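Local structure of bifunctional thiamine biosynthesis protein ThiDN (Methanocaldococcus jannaschii DSM 2661, 2PHP) at residues B[109-113]-B[176-180]; B[118-122]-B[150-156]. The protein probably phosphorylates hydroxymethylpyrimidine and its phosphate, and through its C-terminal ThiN domain, the part modelled here, joins the pyrimidine and thiazole halves into thiamine phosphate. All coordinates share one frame. Residue numbers count along the deposited sequence, not the author numbering.

Interaction 1: B[109-113]-B[176-180]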
# COMPACT_ATOMS: atom_id res chain seq x y z
N LEU B 109 13.03 17.84 -26.91
CA LEU B 109 13.53 18.42 -25.67
C LEU B 109 14.82 19.21 -25.82
O LEU B 109 15.02 20.21 -25.13
CB LEU B 109 13.77 17.33 -24.62
CG LEU B 109 12.57 16.59 -24.02
CD1 LEU B 109 13.06 15.69 -22.90
CD2 LEU B 109 11.55 17.59 -23.49
N LYS B 110 15.69 18.76 -26.73
CA LYS B 110 16.98 19.40 -26.96
C LYS B 110 16.91 20.90 -27.23
O LYS B 110 17.93 21.58 -27.31
CB LYS B 110 17.72 18.69 -28.09
CG LYS B 110 18.16 17.28 -27.71
CD LYS B 110 19.06 16.64 -28.75
CE LYS B 110 19.64 15.33 -28.23
NZ LYS B 110 20.36 14.54 -29.26
N ASP B 111 15.70 21.43 -27.35
CA ASP B 111 15.51 22.85 -27.59
C ASP B 111 15.11 23.57 -26.30
O ASP B 111 15.31 24.79 -26.17
CB ASP B 111 14.45 23.06 -28.66
CG ASP B 111 14.84 22.43 -30.00
OD1 ASP B 111 15.85 22.88 -30.59
OD2 ASP B 111 14.14 21.49 -30.44
N LYS B 112 14.57 22.83 -25.34
CA LYS B 112 14.12 23.40 -24.06
C LYS B 112 15.02 23.00 -22.88
O LYS B 112 14.94 23.58 -21.80
CB LYS B 112 12.69 22.96 -23.77
CG LYS B 112 11.71 23.34 -24.87
CD LYS B 112 10.35 22.69 -24.67
CE LYS B 112 9.48 22.95 -25.89
NZ LYS B 112 8.06 22.54 -25.70
N PHE B 113 15.87 22.00 -23.10
CA PHE B 113 16.74 21.52 -22.04
C PHE B 113 18.17 21.26 -22.51
O PHE B 113 18.41 21.04 -23.70
CB PHE B 113 16.18 20.21 -21.47
CG PHE B 113 14.89 20.37 -20.73
CD1 PHE B 113 14.87 20.92 -19.45
CD2 PHE B 113 13.69 19.97 -21.31
CE1 PHE B 113 13.67 21.07 -18.76
CE2 PHE B 113 12.48 20.12 -20.62
CZ PHE B 113 12.47 20.67 -19.34
N VAL B 176 7.17 19.05 -17.29
CA VAL B 176 7.26 19.73 -18.58
C VAL B 176 7.46 18.67 -19.66
O VAL B 176 6.78 18.69 -20.69
CB VAL B 176 8.45 20.72 -18.59
CG1 VAL B 176 8.63 21.31 -19.99
CG2 VAL B 176 8.21 21.84 -17.58
N ILE B 177 8.38 17.74 -19.41
CA ILE B 177 8.68 16.67 -20.35
C ILE B 177 7.45 15.80 -20.59
O ILE B 177 7.16 15.42 -21.73
CB ILE B 177 9.84 15.78 -19.82
CG1 ILE B 177 11.14 16.57 -19.79
CG2 ILE B 177 9.98 14.54 -20.69
CD1 ILE B 177 12.30 15.82 -19.18
N GLN B 178 6.74 15.50 -19.51
CA GLN B 178 5.55 14.67 -19.57
C GLN B 178 4.47 15.26 -20.48
O GLN B 178 3.84 14.54 -21.25
CB GLN B 178 4.99 14.46 -18.16
CG GLN B 178 3.73 13.61 -18.08
CD GLN B 178 4.00 12.15 -18.41
OE1 GLN B 178 4.71 11.46 -17.68
NE2 GLN B 178 3.42 11.68 -19.50
N LYS B 179 4.26 16.57 -20.37
CA LYS B 179 3.24 17.23 -21.20
C LYS B 179 3.57 17.14 -22.67
O LYS B 179 2.68 17.00 -23.50
CB LYS B 179 3.07 18.68 -20.77
CG LYS B 179 2.26 18.80 -19.49
CD LYS B 179 2.19 20.22 -18.97
CE LYS B 179 1.46 20.25 -17.63
NZ LYS B 179 1.50 21.60 -17.00
N ILE B 180 4.85 17.22 -23.00
CA ILE B 180 5.29 17.12 -24.38
C ILE B 180 5.01 15.69 -24.82
O ILE B 180 4.43 15.45 -25.88
CB ILE B 180 6.80 17.44 -24.51
CG1 ILE B 180 7.03 18.92 -24.17
CG2 ILE B 180 7.30 17.08 -25.90
CD1 ILE B 180 8.49 19.33 -24.22
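Leu109 reaches across with both methyls: CD1 lies 3.8 Å from Ile177 CG1, while CD2 meets Ile180 CD1 at 3.6 Å. Next to it comes the Phe113 ring, whose CZ is 3.9 Å from Val176 CG1, close to the plane of the ring, and whose CE2 lies the same 3.9 Å from Ile177 CG1. Leu109 and Phe113 can work side by side because the chain turns tightly between them: Leu109 O accepts from Lys112 N at 2.7 Å and from Phe113 N at 2.8 Å. Val176, Ile177 and Ile180 form one apolar stripe on helix 167-185, with the i, i+1, i+4 spacing of a helix packing face. This is the ThiN domain, of the AraD-like clan, and on its mixed sheet the turn after helix 103-109 and the C-terminal helix meet over strand 147-150, where Leu109, Phe113 and Ile177 all touch Ile147. Leu105 and Leu108 of helix 103-109 extend the apolar patch, Leu105 against Ile177 and Ile180, Leu108 against Ile180. No hydrogen bond joins the two segments. At the solvent-facing border the extended Lys112 reaches over to the helix at one point, with its NZ 3.6 Å from Ile180 CD1.

Interaction 2: B[118-122]-B[150-156]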
# COMPACT_ATOMS: atom_id res chain seq x y z
N PHE B 118 25.74 9.23 -23.12
CA PHE B 118 26.88 8.31 -23.13
C PHE B 118 26.45 7.02 -23.82
O PHE B 118 25.25 6.75 -23.93
CB PHE B 118 27.37 8.03 -21.69
CG PHE B 118 26.40 7.23 -20.87
CD1 PHE B 118 26.37 5.84 -20.94
CD2 PHE B 118 25.52 7.87 -20.01
CE1 PHE B 118 25.47 5.10 -20.17
CE2 PHE B 118 24.61 7.14 -19.24
CZ PHE B 118 24.59 5.75 -19.32
N ASP B 119 27.43 6.25 -24.27
CA ASP B 119 27.17 5.00 -24.99
C ASP B 119 27.64 3.79 -24.21
O ASP B 119 28.84 3.61 -24.00
CB ASP B 119 27.90 5.04 -26.34
CG ASP B 119 27.51 3.87 -27.25
OD1 ASP B 119 27.22 2.77 -26.74
OD2 ASP B 119 27.52 4.06 -28.48
N ARG B 120 26.71 2.93 -23.81
CA ARG B 120 27.05 1.74 -23.04
C ARG B 120 28.10 0.88 -23.75
O ARG B 120 28.88 0.19 -23.10
CB ARG B 120 25.79 0.91 -22.74
CG ARG B 120 24.93 1.48 -21.60
CD ARG B 120 23.58 0.76 -21.48
NE ARG B 120 22.72 1.32 -20.44
CZ ARG B 120 22.86 1.07 -19.14
NH1 ARG B 120 23.82 0.27 -18.70
NH2 ARG B 120 22.03 1.64 -18.27
N LYS B 121 28.13 0.93 -25.08
CA LYS B 121 29.11 0.14 -25.83
C LYS B 121 30.54 0.66 -25.66
O LYS B 121 31.50 -0.08 -25.83
CB LYS B 121 28.77 0.13 -27.32
CG LYS B 121 27.43 -0.45 -27.68
CD LYS B 121 27.26 -0.50 -29.19
CE LYS B 121 27.24 0.88 -29.85
NZ LYS B 121 28.50 1.68 -29.72
N GLU B 122 30.68 1.94 -25.31
CA GLU B 122 32.00 2.56 -25.11
C GLU B 122 32.51 2.46 -23.67
O GLU B 122 33.53 3.07 -23.33
CB GLU B 122 31.97 4.05 -25.49
CG GLU B 122 31.64 4.37 -26.95
CD GLU B 122 32.72 3.92 -27.94
OE1 GLU B 122 33.90 4.29 -27.76
OE2 GLU B 122 32.39 3.20 -28.91
N ASP B 150 20.76 7.60 -22.47
CA ASP B 150 21.58 6.64 -23.18
C ASP B 150 20.60 5.74 -23.93
O ASP B 150 19.48 5.52 -23.47
CB ASP B 150 22.49 5.84 -22.23
CG ASP B 150 21.76 4.72 -21.51
OD1 ASP B 150 20.94 5.00 -20.62
OD2 ASP B 150 22.03 3.55 -21.84
N ARG B 151 21.02 5.24 -25.09
CA ARG B 151 20.15 4.43 -25.92
C ARG B 151 20.03 2.95 -25.52
O ARG B 151 19.47 2.14 -26.26
CB ARG B 151 20.56 4.57 -27.39
CG ARG B 151 20.43 6.01 -27.89
CD ARG B 151 20.26 6.10 -29.42
NE ARG B 151 21.47 6.52 -30.12
CZ ARG B 151 22.51 5.73 -30.40
NH1 ARG B 151 22.48 4.44 -30.05
NH2 ARG B 151 23.57 6.21 -31.04
N GLY B 152 20.55 2.62 -24.34
CA GLY B 152 20.46 1.25 -23.87
C GLY B 152 21.58 0.36 -24.38
O GLY B 152 22.59 0.85 -24.88
N GLY B 153 21.40 -0.95 -24.24
CA GLY B 153 22.41 -1.88 -24.69
C GLY B 153 21.97 -3.30 -24.44
O GLY B 153 20.79 -3.55 -24.19
N GLU B 154 22.92 -4.22 -24.51
CA GLU B 154 22.60 -5.63 -24.30
C GLU B 154 22.02 -5.81 -22.89
O GLU B 154 22.68 -5.52 -21.89
CB GLU B 154 23.87 -6.48 -24.48
CG GLU B 154 23.61 -7.98 -24.55
CD GLU B 154 22.59 -8.36 -25.61
OE1 GLU B 154 22.71 -7.88 -26.77
OE2 GLU B 154 21.66 -9.14 -25.30
N GLY B 155 20.77 -6.27 -22.84
CA GLY B 155 20.10 -6.49 -21.57
C GLY B 155 19.71 -5.23 -20.79
O GLY B 155 19.24 -5.34 -19.66
N LYS B 156 19.90 -4.06 -21.39
CA LYS B 156 19.59 -2.80 -20.71
C LYS B 156 18.66 -1.90 -21.51
O LYS B 156 18.96 -1.54 -22.65
CB LYS B 156 20.89 -2.04 -20.43
CG LYS B 156 21.83 -2.72 -19.46
CD LYS B 156 21.28 -2.68 -18.04
CE LYS B 156 22.23 -3.35 -17.07
NZ LYS B 156 21.73 -3.27 -15.67
O HOH W 1 23.57 5.96 -25.81
O HOH W 2 19.84 2.66 -19.64
O HOH W 3 23.29 -0.20 -15.61
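A buried aspartate rests its methylene on an aromatic face: Asp150 CB lies 3.7 Å from the centroid of the Phe118 ring, 18° off the normal, a CH-pi contact. Asp150 OD2 forms a salt bridge with Arg120 NE at 2.7 Å, its hydrogen bond weak because bent, and also accepts from Gly152 N at 3.1 Å, closing an Asx turn. Asp150 OD1 accepts a hydrogen bond from water 2 (2.8 Å), which accepts from Arg120 NH2 at 2.8 Å; Arg161 forms a second salt bridge to OD1. The contact lies at the C-terminal ends of strands 115-117 and 147-150, the neighbouring parallel strands of a beta-alpha-beta crossover through helix 129-141. There water 1 bridges the two backbones, 2.6 Å from Phe118 O and 2.7 Å from Arg151 N. A type II turn from Gly153 to Lys156 then brings Lys156 CG over one face of the Arg120 guanidinium, 3.7 Å from NH1. Gly155 holds its positive-phi corner, and at Gly152 a CB would clash with Lys156 O. The Lys156 ammonium group makes a salt bridge to Glu32 of the second subunit, to which Gly153 and Gly155 also make backbone hydrogen bonds.

In the fold
From the N terminus, the chain finishes helix 103-109 and enters 109-113, the first half of interaction 1. It then runs through 115-117, an outermost strand of the sheet within this chain, into 118-122, the first half of interaction 2. Helix 129-141 and strand 147-150 bring it back, and 150-156 closes interaction 2 after 27 intervening residues. Strand 159-164 and helix 167-185 follow, so interaction 1 closes last, with the whole of interaction 2 lying within its span. Their nearest atoms are about 8 Å apart. Interaction 1 ties the C-terminal helix to the turn entering strand 115-117; interaction 2 joins the loops leaving that strand and its parallel neighbour, where 150-156 also contacts the second subunit.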